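Local coordinates for threonine synthase (Brucella melitensis bv. 1, PDB 4F4F), which probably catalyses the pyridoxal 5'-phosphate-dependent conversion of O-phospho-L-homoserine and water into L-threonine and phosphate, the last step of threonine biosynthesis, at residues 320-325 and 334-339; 338-343 and 347-352. All blocks are in the same frame, centred on the assembly; numbering follows the deposited sequence.

Along the chain, helix 321-328 comes first, then helix 333-346, then the short strand 348-350. Interaction 1 closes the turn between the two helices, with eight residues separating its segments. Interaction 2 spans the last turn of helix 333-346 and the chain reversal at Gly-347, from which the strand runs back along the helix. The two do not cross: interaction 2 starts on Gly-338 and Leu-339, where interaction 1 ends. Their centres are about 8 Å apart, and they touch where Leu-325 CD1 lies 3.3 Å from Met-340 CE and 3.6 Å from Phe-349 CZ. Together they join the two helices and strand 348-350, which pairs with strand 299-301.

Interaction 1 of 2, residues 320-325 and 334-339; sequences NFERLL and AAVRGL
Val-336 lies across the side chain of Glu-322, the two meeting at roughly a right angle, with CG1 of Val-336 3.8 Å from OE2 and 4.0 Å from CG of Glu-322. The glutamate reaches this far because its chain is stretched out, CG anti to the backbone N (chi1 177°) and CD continuing the line, so that a methyl rests against both its aliphatic part and its carboxylate. That carboxylate is buried but not left to the valine: Glu-322 OE2 forms a salt bridge with Arg-12 and a hydrogen bond with Thr-11. The other methyl of Val-336, CG2, faces the main chain of the first helix, 4.2 Å from Leu-325 C. The arrangement is an antiparallel alpha-alpha hairpin of helices 321-328 and 333-346, joined by the short linker 329-332, with the segment axes at 140° and no nearer than 10.5 Å. The summed buried surface is 179 Å². Further along, Leu-325 CD2 approaches Leu-339 CD1 at 4.3 Å, a light apolar touch with no hydrogen bond between the segments. Met-340 also packs on both Glu-322 and Leu-325, while Phe-321, on the first helix, meets the ring of the cofactor-binding Phe-262 edge-to-face.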
# COMPACT_ATOMS: atom_id res chain seq x y z
N ASN A 320 -5.96 -1.99 7.59
CA ASN A 320 -5.12 -1.23 8.52
C ASN A 320 -5.86 -0.21 9.36
O ASN A 320 -5.25 0.50 10.15
CB ASN A 320 -4.03 -0.54 7.74
CG ASN A 320 -3.03 -1.52 7.18
OD1 ASN A 320 -2.36 -2.18 7.93
ND2 ASN A 320 -2.98 -1.66 5.87
N PHE A 321 -7.18 -0.13 9.21
CA PHE A 321 -7.97 0.81 10.05
C PHE A 321 -7.74 0.55 11.55
O PHE A 321 -7.71 1.48 12.35
CB PHE A 321 -9.45 0.71 9.70
CG PHE A 321 -10.31 1.75 10.35
CD1 PHE A 321 -10.07 3.10 10.16
CD2 PHE A 321 -11.39 1.38 11.11
CE1 PHE A 321 -10.89 4.06 10.75
CE2 PHE A 321 -12.19 2.32 11.72
CZ PHE A 321 -11.95 3.67 11.53
N GLU A 322 -7.53 -0.71 11.89
CA GLU A 322 -7.21 -1.13 13.26
C GLU A 322 -6.02 -0.39 13.84
O GLU A 322 -6.02 -0.12 15.04
CB GLU A 322 -6.98 -2.66 13.33
CG GLU A 322 -6.55 -3.17 14.71
CD GLU A 322 -6.44 -4.69 14.80
OE1 GLU A 322 -6.91 -5.40 13.88
OE2 GLU A 322 -5.91 -5.16 15.81
N ARG A 323 -5.03 -0.02 13.02
CA ARG A 323 -3.90 0.73 13.53
C ARG A 323 -4.38 2.10 14.01
O ARG A 323 -4.00 2.56 15.11
CB ARG A 323 -2.78 0.84 12.50
CG ARG A 323 -1.93 -0.39 12.39
CD ARG A 323 -0.88 -0.26 11.29
NE ARG A 323 0.22 -1.21 11.47
CZ ARG A 323 0.40 -2.33 10.77
NH1 ARG A 323 -0.43 -2.70 9.80
NH2 ARG A 323 1.42 -3.12 11.04
N LEU A 324 -5.27 2.74 13.24
CA LEU A 324 -5.78 4.03 13.70
C LEU A 324 -6.68 3.86 14.92
O LEU A 324 -6.64 4.71 15.84
CB LEU A 324 -6.50 4.81 12.60
CG LEU A 324 -7.17 6.15 13.01
CD1 LEU A 324 -6.16 7.13 13.59
CD2 LEU A 324 -7.90 6.76 11.83
N LEU A 325 -7.52 2.83 14.93
CA LEU A 325 -8.36 2.57 16.09
C LEU A 325 -7.53 2.52 17.38
O LEU A 325 -7.92 3.05 18.41
CB LEU A 325 -9.14 1.25 15.94
CG LEU A 325 -10.30 1.26 14.95
CD1 LEU A 325 -10.93 -0.13 14.79
CD2 LEU A 325 -11.37 2.26 15.38
N ALA A 334 -7.40 -3.51 25.13
CA ALA A 334 -8.68 -4.15 25.46
C ALA A 334 -9.83 -3.55 24.62
O ALA A 334 -10.67 -4.29 24.11
CB ALA A 334 -8.96 -4.03 26.95
N ALA A 335 -9.86 -2.23 24.45
CA ALA A 335 -10.92 -1.62 23.63
C ALA A 335 -10.85 -2.13 22.20
O ALA A 335 -11.88 -2.43 21.59
CB ALA A 335 -10.89 -0.09 23.65
N VAL A 336 -9.64 -2.21 21.66
CA VAL A 336 -9.48 -2.66 20.27
C VAL A 336 -9.92 -4.11 20.12
O VAL A 336 -10.61 -4.47 19.15
CB VAL A 336 -8.03 -2.49 19.80
CG1 VAL A 336 -7.78 -3.23 18.49
CG2 VAL A 336 -7.72 -1.01 19.64
N ARG A 337 -9.53 -4.95 21.08
CA ARG A 337 -9.92 -6.36 21.04
C ARG A 337 -11.44 -6.45 20.97
O ARG A 337 -12.00 -7.25 20.23
CB ARG A 337 -9.38 -7.13 22.28
CG ARG A 337 -7.90 -7.55 22.21
CD ARG A 337 -7.49 -8.61 23.26
NE ARG A 337 -7.76 -8.18 24.64
CZ ARG A 337 -6.92 -7.49 25.41
NH1 ARG A 337 -5.73 -7.13 25.00
NH2 ARG A 337 -7.31 -7.13 26.63
N GLY A 338 -12.10 -5.63 21.79
CA GLY A 338 -13.54 -5.65 21.88
C GLY A 338 -14.19 -5.32 20.55
O GLY A 338 -15.12 -5.98 20.14
N LEU A 339 -13.71 -4.27 19.91
CA LEU A 339 -14.29 -3.84 18.63
C LEU A 339 -14.08 -4.90 17.55
O LEU A 339 -15.02 -5.20 16.82
CB LEU A 339 -13.67 -2.52 18.19
CG LEU A 339 -13.93 -1.29 19.08
CD1 LEU A 339 -13.19 -0.12 18.42
CD2 LEU A 339 -15.43 -1.02 19.22

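Interaction 2 of 2, residues 338-343 and 347-352; sequences GLMQGL and GGFTIS
The Phe-349 ring lies against the helix so that CB of Leu-339 sits over one face, 4.0 Å from the ring centroid and only 15° off the normal, a CH-pi contact. With CG between the backbone N and the carbonyl carbon (chi1 53°), the ring projects from the strand toward the helix. Here the packing is close: Leu-339 O comes to 3.3 Å from Phe-349 CD2, and Leu-339 CD2 adds an apolar touch at 3.8 Å from Phe-349 CD1. Met-340 folds back at chi2 and chi3, which brings its CE within 3.5 Å of Phe-349 CE2 on an oblique approach, and Leu-343 CB meets the ring at its edge. Gly-342 has no side chain to hold the backbones apart, and its CA lies 5.7 Å from that of Phe-349, helix and strand axes being 6.5 Å apart at their closest.

The Gly-347 end is instead polar and made largely by backbone. Gly-347 leaves the helix with positive phi, and its N donates to Leu-343 O at 2.9 Å, a bent bond whose donor stands above the carbonyl plane. Beside this turn Leu-343 CD1 rests on the backbone where Gly-347 joins Gly-348. The solvent side of the contact is at the strand's far end, where Thr-350 is exposed and its side chain starts away from the helix.

The unit is a helix followed at once by a roughly antiparallel strand, their directions 143° apart. Strand 348-350 pairs with strand 299-301 through backbone bonds between Phe-349 and Tyr-300, whose rings also meet. Helix 321-328 packs through Leu-325 on Phe-349 and Ile-351, and Ile-351 continues onto helix 353-362.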
# COMPACT_ATOMS: atom_id res chain seq x y z
N GLY A 338 -12.10 -5.63 21.79
CA GLY A 338 -13.54 -5.65 21.88
C GLY A 338 -14.19 -5.32 20.55
O GLY A 338 -15.12 -5.98 20.14
N LEU A 339 -13.71 -4.27 19.91
CA LEU A 339 -14.29 -3.84 18.63
C LEU A 339 -14.08 -4.90 17.55
O LEU A 339 -15.02 -5.20 16.82
CB LEU A 339 -13.67 -2.52 18.19
CG LEU A 339 -13.93 -1.29 19.08
CD1 LEU A 339 -13.19 -0.12 18.42
CD2 LEU A 339 -15.43 -1.02 19.22
N MET A 340 -12.88 -5.47 17.50
CA MET A 340 -12.55 -6.48 16.48
C MET A 340 -13.31 -7.80 16.70
O MET A 340 -13.73 -8.46 15.72
CB MET A 340 -11.03 -6.73 16.43
CG MET A 340 -10.19 -5.51 16.09
SD MET A 340 -10.64 -4.80 14.49
CE MET A 340 -11.51 -3.38 14.95
N GLN A 341 -13.53 -8.15 17.96
CA GLN A 341 -14.39 -9.25 18.37
C GLN A 341 -15.80 -8.99 17.83
O GLN A 341 -16.42 -9.86 17.26
CB GLN A 341 -14.39 -9.42 19.92
CG GLN A 341 -13.12 -10.11 20.49
CD GLN A 341 -12.76 -9.84 21.99
OE1 GLN A 341 -13.51 -9.21 22.76
NE2 GLN A 341 -11.58 -10.34 22.41
N GLY A 342 -16.29 -7.77 18.03
CA GLY A 342 -17.57 -7.36 17.45
C GLY A 342 -17.69 -7.49 15.94
O GLY A 342 -18.73 -7.95 15.42
N LEU A 343 -16.65 -7.08 15.24
CA LEU A 343 -16.59 -7.19 13.79
C LEU A 343 -16.69 -8.65 13.37
O LEU A 343 -17.46 -8.97 12.47
CB LEU A 343 -15.32 -6.57 13.21
CG LEU A 343 -15.14 -6.55 11.69
CD1 LEU A 343 -16.18 -5.66 10.99
CD2 LEU A 343 -13.69 -6.11 11.38
N GLY A 347 -20.26 -8.49 12.23
CA GLY A 347 -20.09 -7.70 10.98
C GLY A 347 -19.99 -6.19 11.13
O GLY A 347 -20.05 -5.47 10.15
N GLY A 348 -19.87 -5.69 12.35
CA GLY A 348 -19.67 -4.27 12.58
C GLY A 348 -19.43 -3.94 14.05
O GLY A 348 -19.55 -4.82 14.93
N PHE A 349 -19.08 -2.69 14.30
CA PHE A 349 -18.98 -2.18 15.65
C PHE A 349 -19.22 -0.70 15.58
O PHE A 349 -19.12 -0.10 14.50
CB PHE A 349 -17.60 -2.44 16.29
CG PHE A 349 -16.44 -1.97 15.45
CD1 PHE A 349 -16.04 -0.63 15.48
CD2 PHE A 349 -15.75 -2.86 14.64
CE1 PHE A 349 -14.98 -0.20 14.69
CE2 PHE A 349 -14.70 -2.42 13.85
CZ PHE A 349 -14.32 -1.09 13.88
N THR A 350 -19.51 -0.14 16.74
CA THR A 350 -19.68 1.30 16.89
C THR A 350 -18.54 1.89 17.68
O THR A 350 -18.18 1.35 18.71
CB THR A 350 -21.02 1.63 17.55
OG1 THR A 350 -22.03 1.36 16.58
CG2 THR A 350 -21.09 3.13 17.93
N ILE A 351 -17.92 2.95 17.17
CA ILE A 351 -16.80 3.57 17.89
C ILE A 351 -17.37 4.55 18.91
O ILE A 351 -18.19 5.39 18.55
CB ILE A 351 -15.86 4.30 16.92
CG1 ILE A 351 -15.36 3.36 15.83
CG2 ILE A 351 -14.67 4.93 17.66
CD1 ILE A 351 -14.63 4.07 14.71
N SER A 352 -16.98 4.44 20.17
CA SER A 352 -17.47 5.34 21.22
C SER A 352 -16.98 6.78 21.03
O SER A 352 -16.08 7.07 20.26
CB SER A 352 -17.06 4.84 22.59
OG SER A 352 -15.65 4.83 22.74